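Local coordinates for ABC transporter, solute-binding protein (Staphylococcus aureus, PDB 6LKK), which binds glucose-6-phosphate in its pocket and, as an ABC-transporter-type solute-binding protein, takes part in signal transmission in a two-component system, at residues 125-131 and 160-166; 141-145 and 284-290. All coordinates share one frame. Numbering follows the deposited sequence.

Contact 1 of 2, residues 125-131 and 160-166; sequences LKGKIAY and FQNHAMQ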
# COMPACT_ATOMS: atom_id res chain seq x y z
N LEU A 125 -17.53 -17.52 9.58
CA LEU A 125 -16.96 -16.67 8.54
C LEU A 125 -16.29 -17.46 7.42
O LEU A 125 -15.78 -16.85 6.48
CB LEU A 125 -15.94 -15.71 9.15
CG LEU A 125 -16.51 -14.65 10.11
CD1 LEU A 125 -15.39 -13.87 10.78
CD2 LEU A 125 -17.46 -13.70 9.39
N LYS A 126 -16.29 -18.79 7.49
CA LYS A 126 -15.57 -19.58 6.50
C LYS A 126 -16.11 -19.32 5.10
O LYS A 126 -17.32 -19.32 4.88
CB LYS A 126 -15.67 -21.07 6.82
CG LYS A 126 -14.93 -21.94 5.83
CD LYS A 126 -14.60 -23.31 6.40
CE LYS A 126 -14.07 -24.25 5.33
NZ LYS A 126 -12.77 -23.80 4.76
N GLY A 127 -15.20 -19.09 4.16
CA GLY A 127 -15.57 -18.78 2.79
C GLY A 127 -16.24 -17.44 2.59
O GLY A 127 -16.61 -17.12 1.46
N LYS A 128 -16.39 -16.64 3.65
CA LYS A 128 -17.03 -15.34 3.56
C LYS A 128 -16.04 -14.21 3.85
O LYS A 128 -16.46 -13.09 4.15
CB LYS A 128 -18.22 -15.28 4.51
CG LYS A 128 -19.24 -16.38 4.25
CD LYS A 128 -20.47 -16.26 5.13
CE LYS A 128 -21.46 -17.38 4.84
NZ LYS A 128 -22.77 -17.18 5.51
N ILE A 129 -14.75 -14.50 3.74
CA ILE A 129 -13.67 -13.53 3.92
C ILE A 129 -12.87 -13.49 2.63
O ILE A 129 -12.69 -14.52 1.98
CB ILE A 129 -12.76 -13.92 5.11
CG1 ILE A 129 -13.59 -14.23 6.35
CG2 ILE A 129 -11.75 -12.81 5.38
CD1 ILE A 129 -14.49 -13.10 6.80
N ALA A 130 -12.39 -12.30 2.27
CA ALA A 130 -11.67 -12.11 1.01
C ALA A 130 -10.31 -11.47 1.25
O ALA A 130 -10.11 -10.72 2.21
CB ALA A 130 -12.47 -11.25 0.03
N TYR A 131 -9.37 -11.78 0.36
CA TYR A 131 -8.06 -11.14 0.33
C TYR A 131 -7.56 -11.19 -1.10
O TYR A 131 -8.11 -11.88 -1.95
CB TYR A 131 -7.07 -11.81 1.29
CG TYR A 131 -6.65 -13.21 0.88
CD1 TYR A 131 -7.52 -14.28 0.99
CD2 TYR A 131 -5.37 -13.45 0.40
CE1 TYR A 131 -7.13 -15.56 0.62
CE2 TYR A 131 -4.97 -14.72 0.03
CZ TYR A 131 -5.86 -15.77 0.14
OH TYR A 131 -5.45 -17.03 -0.23
N PHE A 160 -5.50 -19.52 7.39
CA PHE A 160 -6.29 -18.39 6.91
C PHE A 160 -6.69 -18.60 5.45
O PHE A 160 -7.85 -18.40 5.08
CB PHE A 160 -5.52 -17.08 7.05
CG PHE A 160 -6.18 -15.94 6.35
CD1 PHE A 160 -7.21 -15.24 6.95
CD2 PHE A 160 -5.81 -15.59 5.06
CE1 PHE A 160 -7.84 -14.21 6.29
CE2 PHE A 160 -6.44 -14.56 4.40
CZ PHE A 160 -7.46 -13.87 5.01
N GLN A 161 -5.73 -18.97 4.60
CA GLN A 161 -6.02 -19.11 3.18
C GLN A 161 -7.08 -20.17 2.93
O GLN A 161 -7.90 -20.02 2.02
CB GLN A 161 -4.74 -19.44 2.42
CG GLN A 161 -3.74 -18.29 2.41
CD GLN A 161 -2.51 -18.59 1.57
OE1 GLN A 161 -1.92 -19.66 1.67
NE2 GLN A 161 -2.13 -17.63 0.73
N ASN A 162 -7.10 -21.24 3.73
CA ASN A 162 -8.14 -22.25 3.60
C ASN A 162 -9.49 -21.77 4.11
O ASN A 162 -10.50 -22.43 3.88
CB ASN A 162 -7.74 -23.53 4.34
CG ASN A 162 -6.56 -24.23 3.69
OD1 ASN A 162 -6.41 -24.21 2.47
ND2 ASN A 162 -5.72 -24.86 4.50
N HIS A 163 -9.52 -20.63 4.81
CA HIS A 163 -10.74 -20.06 5.35
C HIS A 163 -11.31 -18.94 4.48
O HIS A 163 -12.45 -18.53 4.70
CB HIS A 163 -10.46 -19.51 6.76
CG HIS A 163 -11.65 -19.53 7.67
ND1 HIS A 163 -12.12 -20.68 8.27
CD2 HIS A 163 -12.45 -18.53 8.11
CE1 HIS A 163 -13.16 -20.39 9.02
NE2 HIS A 163 -13.38 -19.09 8.94
N ALA A 164 -10.55 -18.46 3.50
CA ALA A 164 -10.85 -17.22 2.81
C ALA A 164 -10.81 -17.42 1.30
O ALA A 164 -10.31 -18.43 0.79
CB ALA A 164 -9.87 -16.12 3.22
N MET A 165 -11.34 -16.43 0.59
CA MET A 165 -11.42 -16.43 -0.86
C MET A 165 -10.40 -15.44 -1.41
O MET A 165 -10.44 -14.25 -1.07
CB MET A 165 -12.83 -16.05 -1.32
CG MET A 165 -13.94 -16.81 -0.61
SD MET A 165 -13.88 -18.58 -0.94
CE MET A 165 -14.84 -18.66 -2.45
N GLN A 166 -9.50 -15.92 -2.25
CA GLN A 166 -8.48 -15.07 -2.85
C GLN A 166 -9.04 -14.41 -4.10
O GLN A 166 -9.64 -15.08 -4.95
CB GLN A 166 -7.23 -15.87 -3.19
CG GLN A 166 -6.09 -15.01 -3.72
CD GLN A 166 -4.88 -15.82 -4.13
OE1 GLN A 166 -4.48 -15.83 -5.29
NE2 GLN A 166 -4.27 -16.51 -3.17
O HOH W 1 -11.43 -23.17 7.20
O HOH W 2 -7.32 -18.98 -0.42

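Contact 2 of 2, residues 141-145 and 284-290; sequences YQHMR and IPHHKFL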
# COMPACT_ATOMS: atom_id res chain seq x y z
N TYR A 141 0.39 -9.64 -0.12
CA TYR A 141 1.69 -10.05 0.38
C TYR A 141 1.91 -9.56 1.81
O TYR A 141 2.32 -10.33 2.69
CB TYR A 141 2.79 -9.52 -0.55
CG TYR A 141 4.19 -9.82 -0.08
CD1 TYR A 141 4.79 -11.05 -0.34
CD2 TYR A 141 4.92 -8.88 0.63
CE1 TYR A 141 6.07 -11.32 0.08
CE2 TYR A 141 6.21 -9.15 1.06
CZ TYR A 141 6.78 -10.37 0.79
OH TYR A 141 8.06 -10.64 1.21
N GLN A 142 1.64 -8.28 2.06
CA GLN A 142 1.90 -7.72 3.38
C GLN A 142 1.02 -8.37 4.45
O GLN A 142 1.48 -8.61 5.57
CB GLN A 142 1.69 -6.20 3.36
CG GLN A 142 2.76 -5.44 2.58
CD GLN A 142 4.12 -5.50 3.25
OE1 GLN A 142 4.91 -6.41 2.99
NE2 GLN A 142 4.41 -4.53 4.11
N HIS A 143 -0.23 -8.67 4.11
CA HIS A 143 -1.10 -9.36 5.05
C HIS A 143 -0.59 -10.76 5.36
O HIS A 143 -0.64 -11.21 6.51
CB HIS A 143 -2.52 -9.43 4.50
CG HIS A 143 -3.35 -8.22 4.80
ND1 HIS A 143 -3.88 -7.97 6.05
CD2 HIS A 143 -3.74 -7.19 4.02
CE1 HIS A 143 -4.56 -6.84 6.02
NE2 HIS A 143 -4.49 -6.35 4.80
N MET A 144 -0.10 -11.49 4.35
CA MET A 144 0.42 -12.82 4.60
C MET A 144 1.66 -12.75 5.49
O MET A 144 1.85 -13.61 6.36
CB MET A 144 0.75 -13.53 3.28
CG MET A 144 -0.45 -13.89 2.41
SD MET A 144 -1.84 -14.68 3.27
CE MET A 144 -2.86 -13.26 3.65
N ARG A 145 2.50 -11.73 5.30
CA ARG A 145 3.61 -11.52 6.22
C ARG A 145 3.12 -11.21 7.62
O ARG A 145 3.69 -11.69 8.61
CB ARG A 145 4.51 -10.38 5.71
CG ARG A 145 5.34 -10.73 4.49
CD ARG A 145 6.74 -10.12 4.58
NE ARG A 145 7.55 -10.80 5.59
CZ ARG A 145 8.81 -10.48 5.87
NH1 ARG A 145 9.42 -9.51 5.22
NH2 ARG A 145 9.47 -11.16 6.81
N ILE A 284 13.86 -11.48 4.74
CA ILE A 284 13.59 -12.67 3.94
C ILE A 284 13.08 -12.18 2.58
O ILE A 284 12.00 -11.58 2.52
CB ILE A 284 12.59 -13.62 4.62
CG1 ILE A 284 11.85 -14.45 3.57
CG2 ILE A 284 11.62 -12.86 5.52
CD1 ILE A 284 11.09 -15.60 4.15
N PRO A 285 13.83 -12.39 1.50
CA PRO A 285 13.46 -11.78 0.21
C PRO A 285 12.02 -12.07 -0.18
O PRO A 285 11.41 -13.06 0.24
CB PRO A 285 14.45 -12.43 -0.77
CG PRO A 285 15.66 -12.64 0.06
CD PRO A 285 15.16 -13.01 1.44
N HIS A 286 11.48 -11.17 -1.00
CA HIS A 286 10.11 -11.27 -1.49
C HIS A 286 9.81 -12.67 -2.04
O HIS A 286 8.81 -13.29 -1.66
CB HIS A 286 9.90 -10.21 -2.57
CG HIS A 286 8.51 -10.15 -3.11
ND1 HIS A 286 7.44 -9.71 -2.37
CD2 HIS A 286 8.02 -10.45 -4.34
CE1 HIS A 286 6.34 -9.75 -3.11
NE2 HIS A 286 6.67 -10.20 -4.31
N HIS A 287 10.66 -13.16 -2.94
CA HIS A 287 10.38 -14.44 -3.59
C HIS A 287 10.54 -15.61 -2.64
O HIS A 287 9.85 -16.63 -2.80
CB HIS A 287 11.29 -14.61 -4.81
CG HIS A 287 12.73 -14.81 -4.46
ND1 HIS A 287 13.58 -13.76 -4.19
CD2 HIS A 287 13.47 -15.94 -4.33
CE1 HIS A 287 14.78 -14.23 -3.91
NE2 HIS A 287 14.74 -15.55 -3.99
N LYS A 288 11.43 -15.51 -1.66
CA LYS A 288 11.63 -16.61 -0.72
C LYS A 288 10.43 -16.75 0.21
O LYS A 288 10.02 -17.88 0.52
CB LYS A 288 12.92 -16.40 0.07
CG LYS A 288 14.19 -16.57 -0.77
CD LYS A 288 15.45 -16.59 0.09
CE LYS A 288 16.68 -17.03 -0.70
NZ LYS A 288 17.58 -15.88 -1.04
N PHE A 289 9.86 -15.64 0.66
CA PHE A 289 8.67 -15.73 1.51
C PHE A 289 7.52 -16.38 0.77
O PHE A 289 6.81 -17.23 1.32
CB PHE A 289 8.26 -14.35 2.02
CG PHE A 289 7.03 -14.38 2.88
CD1 PHE A 289 7.12 -14.75 4.22
CD2 PHE A 289 5.79 -14.07 2.36
CE1 PHE A 289 6.00 -14.80 5.01
CE2 PHE A 289 4.66 -14.11 3.16
CZ PHE A 289 4.77 -14.48 4.48
N LEU A 290 7.30 -15.99 -0.49
CA LEU A 290 6.22 -16.59 -1.26
C LEU A 290 6.46 -18.09 -1.46
O LEU A 290 5.51 -18.88 -1.44
CB LEU A 290 6.08 -15.88 -2.60
CG LEU A 290 5.51 -14.46 -2.51
CD1 LEU A 290 5.73 -13.71 -3.81
CD2 LEU A 290 4.03 -14.49 -2.15

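Contact 1 of 2, residues 125-131 and 160-166
Three backbone hydrogen bonds hold residues 125-131 and 160-166 together. M165 N donates to I129 O at 2.7 Å, and Y131 N donates to M165 O at 3.0 Å. Both flank A130 and pair it with M165 in parallel; Y131 pairs next with Q166, its backbone also bonding L167. The third bond, G127 N to H163 O at 2.9 Å, lies before the paired strands. It starts from the type II turn L125-K128, where G127 takes a positive phi of 69°. Q166 NE2 donates to Y131 OH at 3.2 Å. Water 2 bridges Y131 OH and Q161 O, at 2.7 Å from each. Water 1 links K126 NZ (2.9 Å) with H163 ND1 (2.8 Å). The other ring nitrogen, H163 NE2, bonds to Q122 O. K126 CA sits over the H163 ring, 3.6 Å from its centroid, as a CH-pi contact. The Y131 ring is covered on both faces. The edge of F160 meets one face in a T-shaped pair, with centroids 5.2 Å apart. Q166 CA lies over the other. I129 CB and A164 CB pack at 4.1 Å. Strand 129-132 also pairs with strand 184-188, so it lies between two parallel neighbours. The parallel strands joined through helices 138-151 and 154-161 fit the alpha/beta architecture of a solute-binding protein. The chemistry implies a backbone-defined register, with both Y131 ring faces covered and its hydroxyl hydrogen-bonded.

Contact 2 of 2, residues 141-145 and 284-290
An aromatic cluster of Y141, H286 and F289 joins two helices of this solute-binding protein. The short helix segments 141-145 and 286-290 approach to 11.4 Å between axes and cross at 63°. Large side chains fill the gap, and no hydrogen bond spans it. Y141, H286 and F289 all take a t chi1 rotamer. Y141 and F289 point their CA-to-CB bonds toward the opposite segment. The edge of F289 meets the face of Y141 in an offset edge-to-face pair, with centroids 5.5 Å apart. H286 packs obliquely, its ND1 over a face of the Y141 ring and 3.2 Å from Y141 CE1. At the edge of that ring, L290 CD2 lies 4.0 Å from Y141 CD1. M144 (chi1, chi2 m) meets F289 through O, 3.6 Å from CZ, and CB, 4.0 Å from CE2. The Y141 side chain lies about 8 Å from bound glucose-6-phosphate, near the pocket. R145 has an m chi1, and its CG lies over a face of F289, 3.8 Å from the ring centroid.

Both contacts are partly buried, but contact 2 lies nearer the centre of the chain, about 14 Å against 21 Å. Contact 1 joins parallel strands mainly through backbone bonds, with two bridging waters, one beside the exposed K126. Contact 2 joins two helices with no hydrogen bond across it, mostly by side-chain packing around an aromatic cluster. Helix 138-151 connects the two. It follows strand 129-132 in the chain and precedes helix 154-161. M144 belongs to contact 2, yet its CE lies 3.9 Å from F160 CE2 and 4.1 Å from Y131 CD2. The helix thus packs against contact 1 through M144 and against the C-terminal helix 286-293 in contact 2.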